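Local coordinates for protein design 2L4HC2_11 (Synthetic construct, PDB 5J2L) that was designed from scratch as a helical-hairpin homodimer, two copies pairing through buried hydrogen-bond networks meant to set the specificity of assembly, at residues Asp8-Leu11 with Arg12-Gln15; Gln63-Lys66 with Leu67-Ile70. One frame throughout, in Å; residues are numbered along the deposited sequence.

In the fold
Interaction 1 (residues 8-15) joins consecutive turns of helix 7-41, and interaction 2 (63-70) does the same on helix 46-80. Their centres lie about 15 Å apart, and they meet where Ala14 CB packs 4.2 Å from Ile70 CG2. Interaction 1 sits about 19 Å from the centre of the chain and is largely a surface contact; interaction 2, about 9 Å from it, is partly buried. Each carries an i to i+3 lysine-glutamate salt bridge, and both touch the second subunit. From interaction 2, Arg68 pairs with Asp19 of the second subunit and Ser64 with its Gln21; from interaction 1, Gln15 bonds Glu75 of that subunit, consistent with the design's hydrogen-bond-network interface.

Interaction 1 of 2, residues Asp8-Leu11 with Arg12-Gln15; sequences DYKL and REAQ
Arg12 folds its side chain back over the preceding turn: its guanidinium has Asp8 O and Tyr9 CA over one face, 3.5 and 3.7 Å above the plane. CG lies anti to the carbonyl carbon (chi1 -73°), and a bend at chi3 (-64°) sets NH2 at the edge of the Tyr9 ring, near its plane. Glu13 runs out extended, with CG anti to its own N. Its OE1 takes Lys10 NZ at 2.7 Å on the syn side, 15° out of the carboxylate plane, a salt bridge between side chains lying alongside each other. The lysine reaches it by bending at chi2 and chi3, bringing CD and CE each 3.3 Å from Glu13 OE1. A water donates to Lys10 O and, weakly, to Glu13 OE1. A methionine in place of Lys10 would probably leave the Glu13 carboxylate without its countercharge and freer to turn. Ala14 N and Gln15 N continue the i to i+4 backbone bonding, to Lys10 O and Leu11 O, both at 2.9 Å. Leu11 packs on Leu74 and Ile77 of helix 46-80, while Gln15 NE2 hydrogen-bonds Asp19 of its own chain and Glu75 of the second subunit, whose Ile78 touches Ala14.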
loop_
_atom_site.group_PDB
_atom_site.type_symbol
_atom_site.label_atom_id
_atom_site.label_comp_id
_atom_site.label_asym_id
_atom_site.label_seq_id
_atom_site.Cartn_x
_atom_site.Cartn_y
_atom_site.Cartn_z
ATOM N N ASP A 8 12.877 5.225 -24.603
ATOM C CA ASP A 8 13.980 4.970 -23.681
ATOM C C ASP A 8 13.937 6.017 -22.589
ATOM O O ASP A 8 14.202 5.726 -21.421
ATOM C CB ASP A 8 15.327 4.946 -24.405
ATOM C CG ASP A 8 15.489 3.713 -25.300
ATOM O OD1 ASP A 8 14.710 2.789 -25.173
ATOM O OD2 ASP A 8 16.386 3.713 -26.109
ATOM N N TYR A 9 13.573 7.237 -22.986
ATOM C CA TYR A 9 13.391 8.335 -22.057
ATOM C C TYR A 9 12.298 8.009 -21.043
ATOM O O TYR A 9 12.506 8.183 -19.844
ATOM C CB TYR A 9 13.036 9.626 -22.793
ATOM C CG TYR A 9 12.626 10.731 -21.855
ATOM C CD1 TYR A 9 13.570 11.551 -21.250
ATOM C CD2 TYR A 9 11.277 10.910 -21.576
ATOM C CE1 TYR A 9 13.163 12.553 -20.382
ATOM C CE2 TYR A 9 10.868 11.903 -20.708
ATOM C CZ TYR A 9 11.809 12.726 -20.115
ATOM O OH TYR A 9 11.406 13.721 -19.261
ATOM N N LYS A 10 11.144 7.567 -21.536
ATOM C CA LYS A 10 9.996 7.281 -20.684
ATOM C C LYS A 10 10.278 6.083 -19.777
ATOM O O LYS A 10 9.802 6.039 -18.647
ATOM C CB LYS A 10 8.743 7.060 -21.544
ATOM C CG LYS A 10 8.301 8.299 -22.330
ATOM C CD LYS A 10 7.880 9.445 -21.409
ATOM C CE LYS A 10 6.468 9.257 -20.848
ATOM N NZ LYS A 10 6.113 10.325 -19.851
ATOM N N LEU A 11 11.072 5.135 -20.260
ATOM C CA LEU A 11 11.457 3.989 -19.466
ATOM C C LEU A 11 12.352 4.447 -18.321
ATOM O O LEU A 11 12.184 3.999 -17.188
ATOM C CB LEU A 11 12.152 2.948 -20.342
ATOM C CG LEU A 11 11.252 2.239 -21.370
ATOM C CD1 LEU A 11 12.121 1.422 -22.321
ATOM C CD2 LEU A 11 10.270 1.331 -20.639
ATOM N N ARG A 12 13.276 5.380 -18.596
ATOM C CA ARG A 12 14.119 5.907 -17.520
ATOM C C ARG A 12 13.260 6.647 -16.509
ATOM O O ARG A 12 13.466 6.501 -15.304
ATOM C CB ARG A 12 15.233 6.794 -18.048
ATOM C CG ARG A 12 16.340 6.024 -18.753
ATOM C CD ARG A 12 17.560 6.852 -18.996
ATOM N NE ARG A 12 17.295 7.946 -19.906
ATOM C CZ ARG A 12 17.312 7.824 -21.243
ATOM N NH1 ARG A 12 17.567 6.653 -21.787
ATOM N NH2 ARG A 12 17.066 8.874 -22.000
ATOM N N GLU A 13 12.279 7.404 -16.999
ATOM C CA GLU A 13 11.334 8.104 -16.139
ATOM C C GLU A 13 10.624 7.126 -15.189
ATOM O O GLU A 13 10.559 7.361 -13.984
ATOM C CB GLU A 13 10.293 8.851 -16.962
ATOM C CG GLU A 13 9.269 9.599 -16.126
ATOM C CD GLU A 13 8.211 10.271 -16.964
ATOM O OE1 GLU A 13 8.161 9.997 -18.135
ATOM O OE2 GLU A 13 7.457 11.059 -16.439
ATOM N N ALA A 14 10.081 6.051 -15.748
ATOM C CA ALA A 14 9.359 5.057 -14.951
ATOM C C ALA A 14 10.277 4.413 -13.923
ATOM O O ALA A 14 9.868 4.213 -12.781
ATOM C CB ALA A 14 8.737 4.011 -15.849
ATOM N N GLN A 15 11.505 4.090 -14.322
ATOM C CA GLN A 15 12.441 3.494 -13.390
ATOM C C GLN A 15 12.772 4.445 -12.264
ATOM O O GLN A 15 12.885 4.017 -11.117
ATOM C CB GLN A 15 13.725 3.022 -14.070
ATOM C CG GLN A 15 14.714 2.394 -13.076
ATOM C CD GLN A 15 14.174 1.148 -12.362
ATOM O OE1 GLN A 15 13.712 0.197 -13.006
ATOM N NE2 GLN A 15 14.231 1.152 -11.026
HETATM O O HOH W 1 7.385 7.251 -17.996
#

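Interaction 2 of 2, residues Gln63-Lys66 with Leu67-Ile70; sequences QSEK and LREI
Lys66 NZ meets Glu69 OE1 on the syn side, 15° out of the carboxylate plane, in a salt bridge of 2.9 Å. The lysine bends at chi2 (-67°) and is extended beyond it, which lays CD 3.3 Å from Glu69 OE1; Glu69 CG sits beside its own N and the chain runs on extended, crossing the lysine chain at a slant. Glu65 and Arg68 form a second i to i+3 pair: Glu65 bends at chi2, and Arg68, CG anti to its N, bends at chi3, which lays the chains side by side with their flat groups 20° apart. Glu65 OE2 and Arg68 NE still stand 4.0 Å apart, a long salt bridge. Water 2 fills in: it accepts from Arg68 NE at the guanidinium edge, in plane, donates to Glu65 OE2 at 3.0 Å, and hydrogen-bonds Ser64 OG at 2.7 Å. Leu67 CG lies 3.4 Å from Gln63 O, whose carbonyl also accepts from Leu67 N. Gln63 NE2 hydrogen-bonds Thr25 OG1 and Gln21 OE1 of helix 7-41. Ser64 OG also bonds Gln21 of the second subunit, and Arg68 NH2 its Asp19, consistent with a polar network running across the dimer interface, while Lys66 and Glu69, both solvent-exposed, probably offset each other's charge.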
loop_
_atom_site.group_PDB
_atom_site.type_symbol
_atom_site.label_atom_id
_atom_site.label_comp_id
_atom_site.label_asym_id
_atom_site.label_seq_id
_atom_site.Cartn_x
_atom_site.Cartn_y
_atom_site.Cartn_z
ATOM N N GLN A 63 0.420 5.462 -3.388
ATOM C CA GLN A 63 1.385 4.595 -4.042
ATOM C C GLN A 63 0.732 3.811 -5.161
ATOM O O GLN A 63 1.268 3.725 -6.267
ATOM C CB GLN A 63 2.073 3.663 -3.033
ATOM C CG GLN A 63 3.084 2.746 -3.683
ATOM C CD GLN A 63 3.947 2.004 -2.692
ATOM O OE1 GLN A 63 3.478 1.215 -1.861
ATOM N NE2 GLN A 63 5.245 2.277 -2.787
ATOM N N SER A 64 -0.413 3.254 -4.851
ATOM C CA SER A 64 -1.212 2.472 -5.753
ATOM C C SER A 64 -1.540 3.264 -7.023
ATOM O O SER A 64 -1.356 2.760 -8.131
ATOM C CB SER A 64 -2.457 2.025 -5.021
ATOM O OG SER A 64 -3.291 1.273 -5.840
ATOM N N GLU A 65 -1.990 4.506 -6.853
ATOM C CA GLU A 65 -2.336 5.333 -8.008
ATOM C C GLU A 65 -1.113 5.640 -8.857
ATOM O O GLU A 65 -1.204 5.621 -10.085
ATOM C CB GLU A 65 -3.035 6.605 -7.567
ATOM C CG GLU A 65 -4.424 6.348 -6.995
ATOM C CD GLU A 65 -5.338 5.665 -7.988
ATOM O OE1 GLU A 65 -5.382 6.092 -9.120
ATOM O OE2 GLU A 65 -5.986 4.711 -7.616
ATOM N N LYS A 66 0.043 5.851 -8.230
ATOM C CA LYS A 66 1.243 6.083 -9.015
ATOM C C LYS A 66 1.648 4.851 -9.787
ATOM O O LYS A 66 2.078 4.957 -10.935
ATOM C CB LYS A 66 2.396 6.597 -8.153
ATOM C CG LYS A 66 2.240 8.064 -7.795
ATOM C CD LYS A 66 2.372 8.894 -9.071
ATOM C CE LYS A 66 2.066 10.370 -8.857
ATOM N NZ LYS A 66 2.117 11.123 -10.152
ATOM N N LEU A 67 1.476 3.677 -9.190
ATOM C CA LEU A 67 1.835 2.470 -9.909
ATOM C C LEU A 67 0.895 2.274 -11.087
ATOM O O LEU A 67 1.317 1.798 -12.139
ATOM C CB LEU A 67 1.816 1.244 -8.986
ATOM C CG LEU A 67 2.887 1.248 -7.904
ATOM C CD1 LEU A 67 2.750 -0.006 -7.046
ATOM C CD2 LEU A 67 4.250 1.373 -8.561
ATOM N N ARG A 68 -0.373 2.657 -10.907
ATOM C CA ARG A 68 -1.362 2.549 -11.966
ATOM C C ARG A 68 -0.916 3.383 -13.165
ATOM O O ARG A 68 -0.998 2.930 -14.308
ATOM C CB ARG A 68 -2.736 2.958 -11.453
ATOM C CG ARG A 68 -3.900 2.804 -12.419
ATOM C CD ARG A 68 -5.204 3.105 -11.745
ATOM N NE ARG A 68 -5.445 2.165 -10.644
ATOM C CZ ARG A 68 -5.931 0.904 -10.780
ATOM N NH1 ARG A 68 -6.281 0.437 -11.956
ATOM N NH2 ARG A 68 -6.059 0.095 -9.740
ATOM N N GLU A 69 -0.410 4.588 -12.876
ATOM C CA GLU A 69 0.096 5.505 -13.898
ATOM C C GLU A 69 1.279 4.911 -14.661
ATOM O O GLU A 69 1.321 4.974 -15.893
ATOM C CB GLU A 69 0.490 6.851 -13.264
ATOM C CG GLU A 69 -0.696 7.682 -12.786
ATOM C CD GLU A 69 -0.326 8.971 -12.068
ATOM O OE1 GLU A 69 0.836 9.299 -11.981
ATOM O OE2 GLU A 69 -1.228 9.627 -11.598
ATOM N N ILE A 70 2.217 4.317 -13.920
ATOM C CA ILE A 70 3.383 3.692 -14.508
ATOM C C ILE A 70 2.946 2.582 -15.423
ATOM O O ILE A 70 3.422 2.486 -16.551
ATOM C CB ILE A 70 4.351 3.164 -13.419
ATOM C CG1 ILE A 70 4.979 4.340 -12.671
ATOM C CG2 ILE A 70 5.417 2.264 -14.041
ATOM C CD1 ILE A 70 5.708 3.938 -11.412
HETATM O O HOH W 2 -4.881 1.939 -7.858
#